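Side-chain contacts in YghZ aldo-keto reductase (Escherichia coli, PDB 3N6Q), which probably catalyses the nicotinamide-dependent reduction of aldehydes or ketones to alcohols: residues T144-T149 against T175-E180; G207-L212 against V217-F222; L28-W33 against E306-N311. All blocks are in the same frame, centred on the assembly; numbering follows the deposited sequence.

Contact 1: T144-T149 against T175-E180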
ATOM      1  N   THR B 144     -11.539  22.649  -6.908  1.00 14.61           N
ATOM      2  CA  THR B 144     -11.174  21.249  -6.919  1.00 15.46           C
ATOM      3  C   THR B 144     -12.318  20.547  -6.237  1.00 16.55           C
ATOM      4  O   THR B 144     -12.659  20.962  -5.122  1.00 16.00           O
ATOM      5  CB  THR B 144      -9.891  21.034  -6.025  1.00 15.55           C
ATOM      6  OG1 THR B 144      -8.758  21.706  -6.651  1.00 16.33           O
ATOM      7  CG2 THR B 144      -9.514  19.624  -5.968  1.00 15.43           C
ATOM      8  N   PRO B 145     -12.822  19.441  -6.802  1.00 17.62           N
ATOM      9  CA  PRO B 145     -13.857  18.694  -6.078  1.00 18.07           C
ATOM     10  C   PRO B 145     -13.326  18.199  -4.744  1.00 18.62           C
ATOM     11  O   PRO B 145     -12.192  17.720  -4.635  1.00 14.91           O
ATOM     12  CB  PRO B 145     -14.176  17.499  -6.985  1.00 19.72           C
ATOM     13  CG  PRO B 145     -13.346  17.634  -8.195  1.00 19.93           C
ATOM     14  CD  PRO B 145     -12.349  18.738  -8.026  1.00 17.53           C
ATOM     15  N   MET B 146     -14.157  18.225  -3.707  1.00 14.58           N
ATOM     16  CA  MET B 146     -13.623  17.750  -2.436  1.00 14.89           C
ATOM     17  C   MET B 146     -13.333  16.269  -2.450  1.00 15.22           C
ATOM     18  O   MET B 146     -12.538  15.758  -1.641  1.00 16.28           O
ATOM     19  CB  MET B 146     -14.616  18.128  -1.298  1.00 16.27           C
ATOM     20  CG  MET B 146     -14.634  19.629  -1.039  1.00 15.89           C
ATOM     21  SD  MET B 146     -15.653  19.899   0.490  1.00 24.93           S
ATOM     22  CE  MET B 146     -17.233  20.026  -0.322  1.00 23.37           C
ATOM     23  N   GLU B 147     -13.891  15.532  -3.410  1.00 13.81           N
ATOM     24  CA  GLU B 147     -13.547  14.124  -3.470  1.00 13.85           C
ATOM     25  C   GLU B 147     -12.004  13.968  -3.800  1.00 12.73           C
ATOM     26  O   GLU B 147     -11.328  13.026  -3.340  1.00 13.21           O
ATOM     27  CB  GLU B 147     -14.295  13.478  -4.612  1.00 18.07           C
ATOM     28  CG  GLU B 147     -15.789  13.272  -4.321  1.00 22.36           C
ATOM     29  CD  GLU B 147     -16.678  14.536  -4.521  1.00 33.05           C
ATOM     30  OE1 GLU B 147     -16.264  15.630  -5.017  1.00 26.94           O
ATOM     31  OE2 GLU B 147     -17.866  14.399  -4.137  1.00 36.14           O
ATOM     32  N   GLU B 148     -11.533  14.843  -4.655  1.00 14.46           N
ATOM     33  CA  GLU B 148     -10.086  14.825  -5.041  1.00 14.63           C
ATOM     34  C   GLU B 148      -9.214  15.204  -3.834  1.00 15.87           C
ATOM     35  O   GLU B 148      -8.227  14.542  -3.534  1.00 13.42           O
ATOM     36  CB  GLU B 148      -9.837  15.774  -6.214  1.00 12.38           C
ATOM     37  CG  GLU B 148      -8.283  15.789  -6.602  1.00 12.42           C
ATOM     38  CD  GLU B 148      -7.998  16.521  -7.918  1.00 18.03           C
ATOM     39  OE1 GLU B 148      -8.927  16.705  -8.732  1.00 18.66           O
ATOM     40  OE2 GLU B 148      -6.851  16.973  -8.116  1.00 16.23           O
ATOM     41  N   THR B 149      -9.556  16.310  -3.164  1.00 12.28           N
ATOM     42  CA  THR B 149      -8.824  16.714  -1.977  1.00 14.85           C
ATOM     43  C   THR B 149      -8.868  15.598  -0.920  1.00 14.82           C
ATOM     44  O   THR B 149      -7.815  15.239  -0.352  1.00 12.74           O
ATOM     45  CB  THR B 149      -9.409  18.015  -1.440  1.00 14.82           C
ATOM     46  OG1 THR B 149      -9.340  19.016  -2.473  1.00 17.47           O
ATOM     47  CG2 THR B 149      -8.627  18.508  -0.214  1.00 17.79           C
ATOM     48  N   THR B 175     -17.125  20.982   5.849  1.00 16.45           N
ATOM     49  CA  THR B 175     -16.630  20.076   6.888  1.00 15.80           C
ATOM     50  C   THR B 175     -17.399  18.785   6.932  1.00 16.05           C
ATOM     51  O   THR B 175     -16.847  17.668   6.931  1.00 13.67           O
ATOM     52  CB  THR B 175     -16.649  20.764   8.277  1.00 15.48           C
ATOM     53  OG1 THR B 175     -15.824  21.932   8.208  1.00 14.65           O
ATOM     54  CG2 THR B 175     -16.143  19.818   9.361  1.00 16.29           C
ATOM     55  N   GLN B 176     -18.725  18.905   6.919  1.00 17.20           N
ATOM     56  CA  GLN B 176     -19.512  17.698   6.923  1.00 17.63           C
ATOM     57  C   GLN B 176     -19.267  16.803   5.682  1.00 15.89           C
ATOM     58  O   GLN B 176     -19.188  15.569   5.809  1.00 16.72           O
ATOM     59  CB  GLN B 176     -21.012  18.045   7.067  1.00 17.86           C
ATOM     60  CG  GLN B 176     -21.932  16.826   6.936  1.00 22.46           C
ATOM     61  CD  GLN B 176     -21.920  16.026   8.189  1.00 21.30           C
ATOM     62  OE1 GLN B 176     -21.885  16.589   9.284  1.00 26.99           O
ATOM     63  NE2 GLN B 176     -22.025  14.698   8.061  1.00 26.83           N
ATOM     64  N   LYS B 177     -19.148  17.432   4.517  1.00 15.07           N
ATOM     65  CA  LYS B 177     -18.847  16.675   3.313  1.00 16.47           C
ATOM     66  C   LYS B 177     -17.475  15.965   3.462  1.00 14.86           C
ATOM     67  O   LYS B 177     -17.320  14.807   3.062  1.00 16.36           O
ATOM     68  CB  LYS B 177     -18.868  17.615   2.092  1.00 15.59           C
ATOM     69  CG  LYS B 177     -18.674  16.866   0.747  1.00 23.50           C
ATOM     70  CD  LYS B 177     -19.629  15.668   0.642  1.00 33.75           C
ATOM     71  CE  LYS B 177     -19.773  15.252  -0.820  1.00 40.53           C
ATOM     72  NZ  LYS B 177     -20.662  14.061  -0.978  1.00 40.46           N
ATOM     73  N   MET B 178     -16.472  16.682   3.962  1.00 17.19           N
ATOM     74  CA  MET B 178     -15.118  16.049   4.051  1.00 15.66           C
ATOM     75  C   MET B 178     -15.158  14.873   4.996  1.00 16.37           C
ATOM     76  O   MET B 178     -14.492  13.855   4.805  1.00 16.06           O
ATOM     77  CB  MET B 178     -14.043  17.053   4.517  1.00 15.86           C
ATOM     78  CG  MET B 178     -13.817  18.236   3.564  1.00 20.65           C
ATOM     79  SD  MET B 178     -12.975  17.582   2.018  1.00 24.68           S
ATOM     80  CE  MET B 178     -11.761  16.565   2.909  1.00 22.18           C
ATOM     81  N   VAL B 179     -15.946  14.992   6.079  1.00 14.63           N
ATOM     82  CA  VAL B 179     -16.069  13.873   7.004  1.00 12.42           C
ATOM     83  C   VAL B 179     -16.621  12.673   6.302  1.00 13.47           C
ATOM     84  O   VAL B 179     -16.105  11.537   6.487  1.00 16.21           O
ATOM     85  CB  VAL B 179     -17.024  14.221   8.213  1.00 15.56           C
ATOM     86  CG1 VAL B 179     -17.367  12.941   8.977  1.00 17.47           C
ATOM     87  CG2 VAL B 179     -16.351  15.246   9.092  1.00 16.31           C
ATOM     88  N   GLU B 180     -17.688  12.888   5.513  1.00 15.40           N
ATOM     89  CA  GLU B 180     -18.330  11.761   4.824  1.00 16.69           C
ATOM     90  C   GLU B 180     -17.355  11.171   3.785  1.00 16.68           C
ATOM     91  O   GLU B 180     -17.301   9.928   3.595  1.00 15.46           O
ATOM     92  CB  GLU B 180     -19.631  12.237   4.125  1.00 17.41           C
ATOM     93  CG  GLU B 180     -20.672  12.718   5.189  1.00 17.65           C
ATOM     94  CD  GLU B 180     -21.875  13.534   4.639  1.00 29.29           C
ATOM     95  OE1 GLU B 180     -21.885  13.947   3.451  1.00 30.84           O
ATOM     96  OE2 GLU B 180     -22.772  13.881   5.461  1.00 30.99           O
TER
HETATM   97  O   HOH W   1     -19.332  12.444  -3.271  1.00 41.06           O
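Lys177 comes in obliquely past OE2 of Glu147, its CE lifted out of the carboxylate plane and 3.9 Å from Glu147 OE2; Lys177 NZ is 4.2 Å from that oxygen, too far for a salt bridge. A water fills the missing link. It donates to Glu147 OE2 at 2.6 Å and accepts from Lys177 NZ at 3.1 Å, so the opposite charges are joined through solvent on the open side of the contact. The second flat pair belongs to one helix. Gln176 NE2 meets Glu180 OE2 from above the carboxylate plane, with OE2 lying in the amide plane of Gln176, a bond of one turn along the helix surface.

Inward of the ions the contact is sulfur and methylene. Met146 extends through chi2, then bends at chi3 (-88°), which swings CE onto the aliphatic part of Lys177, 3.6 Å from CG. Behind it, Met178 folds back at chi2 and chi3 and brings its SD against the root of Met146, 3.7 Å from CB, while the SD atoms of Met146 and Met178 stand 3.9 Å apart. The lysine thus serves twice: its stem offers apolar surface and its ammonium meets the water.

Helices 146-158 and 172-183 are successive outer helices of the TIM barrel, with strand 162-168 between them in sequence. Arg174 and Leu181 also touch Met146, and Ala150 and Leu153 continue the seam under Met178. Glu148 hydrogen-bonds to Tyr164 and Gly22 of the second subunit, and Thr175 leans on helix 208-214.

Contact 2: G207-L212 against V217-F222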
ATOM      1  N   GLY B 207     -22.575  27.511  13.080  1.00 23.27           N
ATOM      2  CA  GLY B 207     -22.907  26.112  13.223  1.00 25.98           C
ATOM      3  C   GLY B 207     -21.700  25.185  13.191  1.00 25.80           C
ATOM      4  O   GLY B 207     -21.851  23.957  13.341  1.00 24.65           O
ATOM      5  N   LEU B 208     -20.506  25.722  12.914  1.00 23.22           N
ATOM      6  CA  LEU B 208     -19.297  24.828  12.949  1.00 21.06           C
ATOM      7  C   LEU B 208     -19.117  23.990  14.229  1.00 19.54           C
ATOM      8  O   LEU B 208     -18.894  22.744  14.200  1.00 17.71           O
ATOM      9  CB  LEU B 208     -17.995  25.592  12.639  1.00 17.35           C
ATOM     10  CG  LEU B 208     -16.859  24.583  12.374  1.00 21.20           C
ATOM     11  CD1 LEU B 208     -17.097  23.688  11.104  1.00 22.64           C
ATOM     12  CD2 LEU B 208     -15.529  25.308  12.286  1.00 21.17           C
ATOM     13  N   LEU B 209     -19.280  24.627  15.373  1.00 22.08           N
ATOM     14  CA  LEU B 209     -19.082  23.873  16.600  1.00 23.55           C
ATOM     15  C   LEU B 209     -20.109  22.703  16.738  1.00 21.75           C
ATOM     16  O   LEU B 209     -19.738  21.647  17.201  1.00 22.77           O
ATOM     17  CB  LEU B 209     -19.008  24.790  17.854  1.00 27.74           C
ATOM     18  CG  LEU B 209     -17.671  25.570  18.091  1.00 31.76           C
ATOM     19  CD1 LEU B 209     -17.525  26.062  19.517  1.00 40.06           C
ATOM     20  CD2 LEU B 209     -16.417  24.737  17.768  1.00 35.92           C
ATOM     21  N   ASP B 210     -21.302  22.843  16.173  1.00 26.35           N
ATOM     22  CA  ASP B 210     -22.304  21.741  16.168  1.00 26.10           C
ATOM     23  C   ASP B 210     -21.719  20.619  15.260  1.00 24.50           C
ATOM     24  O   ASP B 210     -21.772  19.452  15.601  1.00 24.08           O
ATOM     25  CB  ASP B 210     -23.671  22.176  15.520  1.00 28.60           C
ATOM     26  CG  ASP B 210     -24.423  23.290  16.301  1.00 33.85           C
ATOM     27  OD1 ASP B 210     -24.407  23.178  17.526  1.00 28.40           O
ATOM     28  OD2 ASP B 210     -25.029  24.264  15.676  1.00 35.22           O
ATOM     29  N   THR B 211     -21.294  20.983  14.046  1.00 22.64           N
ATOM     30  CA  THR B 211     -20.753  20.006  13.063  1.00 20.85           C
ATOM     31  C   THR B 211     -19.575  19.216  13.698  1.00 17.21           C
ATOM     32  O   THR B 211     -19.525  17.973  13.619  1.00 19.58           O
ATOM     33  CB  THR B 211     -20.333  20.724  11.772  1.00 22.87           C
ATOM     34  OG1 THR B 211     -21.471  21.423  11.245  1.00 24.16           O
ATOM     35  CG2 THR B 211     -19.884  19.709  10.690  1.00 21.42           C
ATOM     36  N   LEU B 212     -18.671  19.912  14.375  1.00 17.41           N
ATOM     37  CA  LEU B 212     -17.463  19.250  14.934  1.00 18.50           C
ATOM     38  C   LEU B 212     -17.874  18.271  16.034  1.00 21.12           C
ATOM     39  O   LEU B 212     -17.492  17.087  16.048  1.00 19.04           O
ATOM     40  CB  LEU B 212     -16.435  20.283  15.465  1.00 17.49           C
ATOM     41  CG  LEU B 212     -15.915  21.290  14.412  1.00 17.57           C
ATOM     42  CD1 LEU B 212     -14.780  22.104  15.033  1.00 15.06           C
ATOM     43  CD2 LEU B 212     -15.398  20.498  13.109  1.00 16.52           C
ATOM     44  N   VAL B 217     -14.985  15.579  15.713  1.00 16.78           N
ATOM     45  CA  VAL B 217     -13.747  16.230  15.178  1.00 16.56           C
ATOM     46  C   VAL B 217     -13.242  17.245  16.208  1.00 15.47           C
ATOM     47  O   VAL B 217     -14.038  18.042  16.780  1.00 17.06           O
ATOM     48  CB  VAL B 217     -14.116  16.952  13.859  1.00 15.22           C
ATOM     49  CG1 VAL B 217     -12.913  17.724  13.252  1.00 15.15           C
ATOM     50  CG2 VAL B 217     -14.754  15.904  12.859  1.00 12.69           C
ATOM     51  N   GLY B 218     -11.923  17.284  16.425  1.00 14.58           N
ATOM     52  CA  GLY B 218     -11.410  18.317  17.345  1.00 15.05           C
ATOM     53  C   GLY B 218     -11.351  19.711  16.724  1.00 15.37           C
ATOM     54  O   GLY B 218     -11.642  19.920  15.554  1.00 14.38           O
ATOM     55  N   CYS B 219     -11.039  20.695  17.546  1.00 15.23           N
ATOM     56  CA  CYS B 219     -11.041  22.080  17.131  1.00 16.13           C
ATOM     57  C   CYS B 219      -9.800  22.745  17.741  1.00 16.72           C
ATOM     58  O   CYS B 219      -9.671  22.818  18.983  1.00 15.60           O
ATOM     59  CB  CYS B 219     -12.301  22.801  17.690  1.00 15.29           C
ATOM     60  SG  CYS B 219     -12.380  24.515  17.157  1.00 18.58           S
ATOM     61  N   ILE B 220      -8.919  23.303  16.889  1.00 15.42           N
ATOM     62  CA  ILE B 220      -7.770  23.973  17.374  1.00 13.55           C
ATOM     63  C   ILE B 220      -7.836  25.417  16.913  1.00 14.34           C
ATOM     64  O   ILE B 220      -7.971  25.700  15.732  1.00 15.07           O
ATOM     65  CB  ILE B 220      -6.425  23.232  17.033  1.00 15.77           C
ATOM     66  CG1 ILE B 220      -5.272  24.081  17.537  1.00 15.14           C
ATOM     67  CG2 ILE B 220      -6.308  23.099  15.488  1.00  8.78           C
ATOM     68  CD1 ILE B 220      -3.906  23.293  17.564  1.00 17.39           C
ATOM     69  N   ALA B 221      -7.908  26.346  17.873  1.00 12.56           N
ATOM     70  CA  ALA B 221      -8.123  27.742  17.537  1.00 12.09           C
ATOM     71  C   ALA B 221      -6.866  28.471  17.015  1.00 13.99           C
ATOM     72  O   ALA B 221      -5.876  28.691  17.740  1.00 16.06           O
ATOM     73  CB  ALA B 221      -8.717  28.526  18.796  1.00 14.67           C
ATOM     74  N   PHE B 222      -6.963  28.985  15.780  1.00 15.38           N
ATOM     75  CA  PHE B 222      -5.869  29.775  15.182  1.00 14.91           C
ATOM     76  C   PHE B 222      -6.123  31.251  15.501  1.00 16.46           C
ATOM     77  O   PHE B 222      -7.283  31.705  15.597  1.00 18.31           O
ATOM     78  CB  PHE B 222      -5.923  29.552  13.654  1.00 16.84           C
ATOM     79  CG  PHE B 222      -4.906  30.351  12.882  1.00 18.62           C
ATOM     80  CD1 PHE B 222      -3.559  29.995  12.922  1.00 21.03           C
ATOM     81  CD2 PHE B 222      -5.290  31.444  12.124  1.00 23.54           C
ATOM     82  CE1 PHE B 222      -2.593  30.728  12.224  1.00 23.81           C
ATOM     83  CE2 PHE B 222      -4.331  32.187  11.423  1.00 29.02           C
ATOM     84  CZ  PHE B 222      -2.975  31.814  11.464  1.00 23.38           C
TER
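Leu212 holds CG anti to its carbonyl carbon (chi1 -59°) and its side chain forks toward the strand, one methyl for each of two residues: CD1 settles 3.7 Å from Cys219 CB, and CD2 lies 3.7 Å from Val217 CG1. Cys219 answers from the strand. Its SG is anti to the backbone N (chi1 -178°), which lays the sulfur alongside two leucines, 4.0 Å from Leu212 CD1 and 4.1 Å from Leu209 CD2, while CB makes the closer touch on Leu212 CD1. Val217 crosses the Leu212 side chain at a slant, using CB and CG1.

Besides these contacts the backbone ties the two segments together. Val217 N donates to Leu212 O at 2.9 Å, the donor tilted 29° from the carbonyl plane, and this bond fixes the turn by which the chain leaves the helix and enters the strand. Leu212 CB comes within 3.5 Å of Val217 O, so even the base of the leucine is pressed against the incoming backbone. At the other end Gly207 is the N-cap of the helix, with a positive phi that would drive a CB into the preceding carbonyl oxygen.

Helix 208-214 and strand 218-221 form the closing half of a beta-alpha-beta unit of the TIM barrel, in which strand 218-221 pairs in parallel with strand 191-193. His192 and Thr175 also pack on Leu212, and Thr296 OG1 accepts from Cys219 N.

All the touching residues are buried, and apart from the single amide-to-carbonyl bond the chemistry is largely apolar: carbon on carbon and on the carbonyl oxygens of Val217 and Gly218, with a sulfur beside two leucines. Such surroundings would probably favour the neutral thiol of Cys219.

Contact 3: L28-W33 against E306-N311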
ATOM      1  N   LEU B  28      -2.553  24.248  25.181  1.00 15.66           N
ATOM      2  CA  LEU B  28      -1.915  25.302  24.390  1.00 15.43           C
ATOM      3  C   LEU B  28      -0.887  24.611  23.459  1.00 16.02           C
ATOM      4  O   LEU B  28      -0.105  23.771  23.929  1.00 14.88           O
ATOM      5  CB  LEU B  28      -1.173  26.334  25.286  1.00 16.34           C
ATOM      6  CG  LEU B  28      -2.165  27.157  26.163  1.00 22.24           C
ATOM      7  CD1 LEU B  28      -2.459  26.355  27.488  1.00 25.26           C
ATOM      8  CD2 LEU B  28      -1.524  28.449  26.467  1.00 22.20           C
ATOM      9  N   SER B  29      -0.981  24.908  22.168  1.00 15.42           N
ATOM     10  CA  SER B  29      -0.001  24.384  21.164  1.00 14.84           C
ATOM     11  C   SER B  29       0.844  25.508  20.663  1.00 14.41           C
ATOM     12  O   SER B  29       0.422  26.679  20.694  1.00 17.22           O
ATOM     13  CB  SER B  29      -0.754  23.776  19.993  1.00 12.91           C
ATOM     14  OG  SER B  29      -1.485  22.679  20.501  1.00 14.20           O
ATOM     15  N   LEU B  30       2.018  25.185  20.089  1.00 15.81           N
ATOM     16  CA  LEU B  30       2.855  26.233  19.531  1.00 14.21           C
ATOM     17  C   LEU B  30       2.703  26.294  17.988  1.00 14.85           C
ATOM     18  O   LEU B  30       2.860  25.282  17.313  1.00 15.01           O
ATOM     19  CB  LEU B  30       4.323  25.957  19.886  1.00 13.53           C
ATOM     20  CG  LEU B  30       5.248  27.076  19.325  1.00 19.59           C
ATOM     21  CD1 LEU B  30       5.147  28.453  20.071  1.00 18.86           C
ATOM     22  CD2 LEU B  30       6.735  26.605  19.329  1.00 18.53           C
ATOM     23  N   GLY B  31       2.387  27.468  17.461  1.00 13.01           N
ATOM     24  CA  GLY B  31       2.282  27.655  15.976  1.00 16.11           C
ATOM     25  C   GLY B  31       3.533  28.368  15.463  1.00 13.79           C
ATOM     26  O   GLY B  31       4.105  29.176  16.164  1.00 14.53           O
ATOM     27  N   LEU B  32       3.960  28.028  14.253  1.00 15.76           N
ATOM     28  CA  LEU B  32       5.208  28.553  13.679  1.00 15.91           C
ATOM     29  C   LEU B  32       4.924  29.419  12.495  1.00 16.61           C
ATOM     30  O   LEU B  32       5.789  29.663  11.634  1.00 16.02           O
ATOM     31  CB  LEU B  32       6.156  27.395  13.322  1.00 14.46           C
ATOM     32  CG  LEU B  32       6.859  26.711  14.513  1.00 16.85           C
ATOM     33  CD1 LEU B  32       5.924  25.749  15.269  1.00 17.61           C
ATOM     34  CD2 LEU B  32       8.083  25.919  14.052  1.00 16.40           C
ATOM     35  N   TRP B  33       3.754  30.045  12.511  1.00 17.02           N
ATOM     36  CA  TRP B  33       3.382  30.976  11.443  1.00 18.97           C
ATOM     37  C   TRP B  33       4.384  32.118  11.263  1.00 18.02           C
ATOM     38  O   TRP B  33       4.903  32.322  10.150  1.00 17.76           O
ATOM     39  CB  TRP B  33       1.976  31.509  11.731  1.00 20.22           C
ATOM     40  CG  TRP B  33       1.464  32.477  10.689  1.00 20.93           C
ATOM     41  CD1 TRP B  33       1.765  32.527   9.343  1.00 19.86           C
ATOM     42  CD2 TRP B  33       0.511  33.502  10.930  1.00 21.96           C
ATOM     43  NE1 TRP B  33       1.045  33.524   8.752  1.00 23.15           N
ATOM     44  CE2 TRP B  33       0.256  34.129   9.704  1.00 24.87           C
ATOM     45  CE3 TRP B  33      -0.199  33.925  12.084  1.00 26.00           C
ATOM     46  CZ2 TRP B  33      -0.656  35.185   9.588  1.00 23.45           C
ATOM     47  CZ3 TRP B  33      -1.070  35.013  11.978  1.00 27.36           C
ATOM     48  CH2 TRP B  33      -1.311  35.606  10.734  1.00 25.89           C
ATOM     49  N   GLU B 306       9.450  33.789  27.143  1.00 26.54           N
ATOM     50  CA  GLU B 306       8.677  34.334  28.267  1.00 27.87           C
ATOM     51  C   GLU B 306       7.191  34.346  27.966  1.00 28.82           C
ATOM     52  O   GLU B 306       6.363  34.236  28.880  1.00 27.42           O
ATOM     53  CB  GLU B 306       9.097  35.791  28.550  1.00 28.86           C
ATOM     54  CG  GLU B 306      10.468  35.952  29.195  1.00 33.60           C
ATOM     55  CD  GLU B 306      11.643  35.629  28.260  1.00 44.81           C
ATOM     56  OE1 GLU B 306      11.495  35.661  27.003  1.00 36.44           O
ATOM     57  OE2 GLU B 306      12.730  35.289  28.803  1.00 51.48           O
ATOM     58  N   GLN B 307       6.852  34.606  26.701  1.00 27.89           N
ATOM     59  CA  GLN B 307       5.463  34.664  26.316  1.00 27.18           C
ATOM     60  C   GLN B 307       4.786  33.343  26.608  1.00 25.71           C
ATOM     61  O   GLN B 307       3.633  33.331  27.051  1.00 25.49           O
ATOM     62  CB  GLN B 307       5.258  35.004  24.827  1.00 25.08           C
ATOM     63  CG  GLN B 307       3.746  35.187  24.557  1.00 32.00           C
ATOM     64  CD  GLN B 307       3.359  35.365  23.083  1.00 39.18           C
ATOM     65  OE1 GLN B 307       4.174  35.805  22.267  1.00 40.98           O
ATOM     66  NE2 GLN B 307       2.069  35.095  22.758  1.00 37.30           N
ATOM     67  N   LEU B 308       5.495  32.229  26.368  1.00 23.69           N
ATOM     68  CA  LEU B 308       4.915  30.910  26.612  1.00 23.84           C
ATOM     69  C   LEU B 308       4.662  30.729  28.107  1.00 23.52           C
ATOM     70  O   LEU B 308       3.594  30.282  28.498  1.00 22.21           O
ATOM     71  CB  LEU B 308       5.814  29.782  26.105  1.00 23.15           C
ATOM     72  CG  LEU B 308       5.992  29.789  24.576  1.00 24.50           C
ATOM     73  CD1 LEU B 308       7.056  28.720  24.215  1.00 22.29           C
ATOM     74  CD2 LEU B 308       4.608  29.461  23.935  1.00 26.98           C
ATOM     75  N   GLU B 309       5.649  31.089  28.932  1.00 23.32           N
ATOM     76  CA  GLU B 309       5.477  30.978  30.381  1.00 25.99           C
ATOM     77  C   GLU B 309       4.211  31.758  30.812  1.00 24.46           C
ATOM     78  O   GLU B 309       3.420  31.273  31.582  1.00 27.45           O
ATOM     79  CB  GLU B 309       6.736  31.464  31.114  1.00 26.88           C
ATOM     80  CG  GLU B 309       8.008  30.724  30.657  1.00 31.67           C
ATOM     81  CD  GLU B 309       9.317  31.163  31.381  1.00 42.89           C
ATOM     82  OE1 GLU B 309       9.950  30.286  32.014  1.00 46.86           O
ATOM     83  OE2 GLU B 309       9.730  32.355  31.307  1.00 47.24           O
ATOM     84  N   GLU B 310       3.995  32.943  30.266  1.00 23.78           N
ATOM     85  CA  GLU B 310       2.880  33.778  30.685  1.00 24.70           C
ATOM     86  C   GLU B 310       1.578  33.168  30.182  1.00 23.75           C
ATOM     87  O   GLU B 310       0.574  33.048  30.912  1.00 22.08           O
ATOM     88  CB  GLU B 310       3.061  35.179  30.112  1.00 26.71           C
ATOM     89  CG  GLU B 310       2.211  36.283  30.766  1.00 32.99           C
ATOM     90  CD  GLU B 310       0.823  36.492  30.105  1.00 36.29           C
ATOM     91  OE1 GLU B 310       0.269  35.541  29.488  1.00 38.89           O
ATOM     92  OE2 GLU B 310       0.281  37.620  30.219  1.00 33.39           O
ATOM     93  N   ASN B 311       1.588  32.709  28.938  1.00 20.22           N
ATOM     94  CA  ASN B 311       0.286  32.216  28.338  1.00 18.81           C
ATOM     95  C   ASN B 311      -0.266  30.922  28.982  1.00 19.98           C
ATOM     96  O   ASN B 311      -1.488  30.738  29.173  1.00 18.59           O
ATOM     97  CB  ASN B 311       0.478  32.017  26.835  1.00 18.63           C
ATOM     98  CG  ASN B 311       0.477  33.326  26.045  1.00 23.47           C
ATOM     99  OD1 ASN B 311       0.818  33.309  24.862  1.00 28.54           O
ATOM    100  ND2 ASN B 311       0.214  34.458  26.695  1.00 22.76           N
TER
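Leu28 and the end of Leu30, on the first barrel strand (24-31) of the TIM barrel, meet Asn311 and Leu308 of helix 305-312. That helix follows strand 297-300, the parallel neighbour of strand 24-31, so the contact lies where the barrel closes on itself, between parts of the chain some 270 residues apart.

The close-packed side is apolar. With chi1 near -179°, Leu30 extends away from its own amide nitrogen and carries CD1 to 4.0 Å from Leu308 CD2, and the two leucines cross at about a right angle. Ile48 of helix 42-54 touches both, so this methyl pair sits in a three-way junction of strand and two helices. Leu28 reaches the helix differently, by one methyl set on backbone, with Leu286 of helix 281-289 beside it.

Asn311 is a buried polar group that looks to its own helix, its amide gripped at both ends by partly exposed neighbours: Gln307 NE2 donates to Asn311 OD1 at 3.0 Å, and Asn311 ND2 donates to Glu310 OE1, also at 3.0 Å but more bent (139°) and from above the carboxylate plane. These two bonds fix which way round the amide sits. A leucine here would probably leave Gln307 NE2 and Glu310 OE1 without these mates and free the Gln307 amide to turn. The solvent side of the helix is acidic: Glu306 is exposed, Glu309 forms a salt bridge with Lys51, and Glu310 OE2 bonds to Ser280.

Between the two sides stands the stem of Asn311, with CB 4.1 Å from Leu28 CD2; that same methyl comes within 3.5 Å of Asn311 O.

In the fold
Contacts 2 and 3 are core: each packs an outer helix on a barrel strand of the same sheet, on opposite sides of the chain's centre, and the two meet where Phe222 touches Trp33. Contact 1 lies farther out, joining helix to helix, and is only partly buried. Its chemistry follows: methionine packing grades into a water-linked charge pair, whereas contact 2 is largely apolar, with one backbone bond, and contact 3 has no hydrogen bond across it, its buried amide being met by neighbours on its own helix. Helix 172-183 connects contacts 1 and 2, because Thr175 packs on Leu208, Thr211 and Leu212. Contact 3 is remote from contact 1, their centres about 32 Å apart.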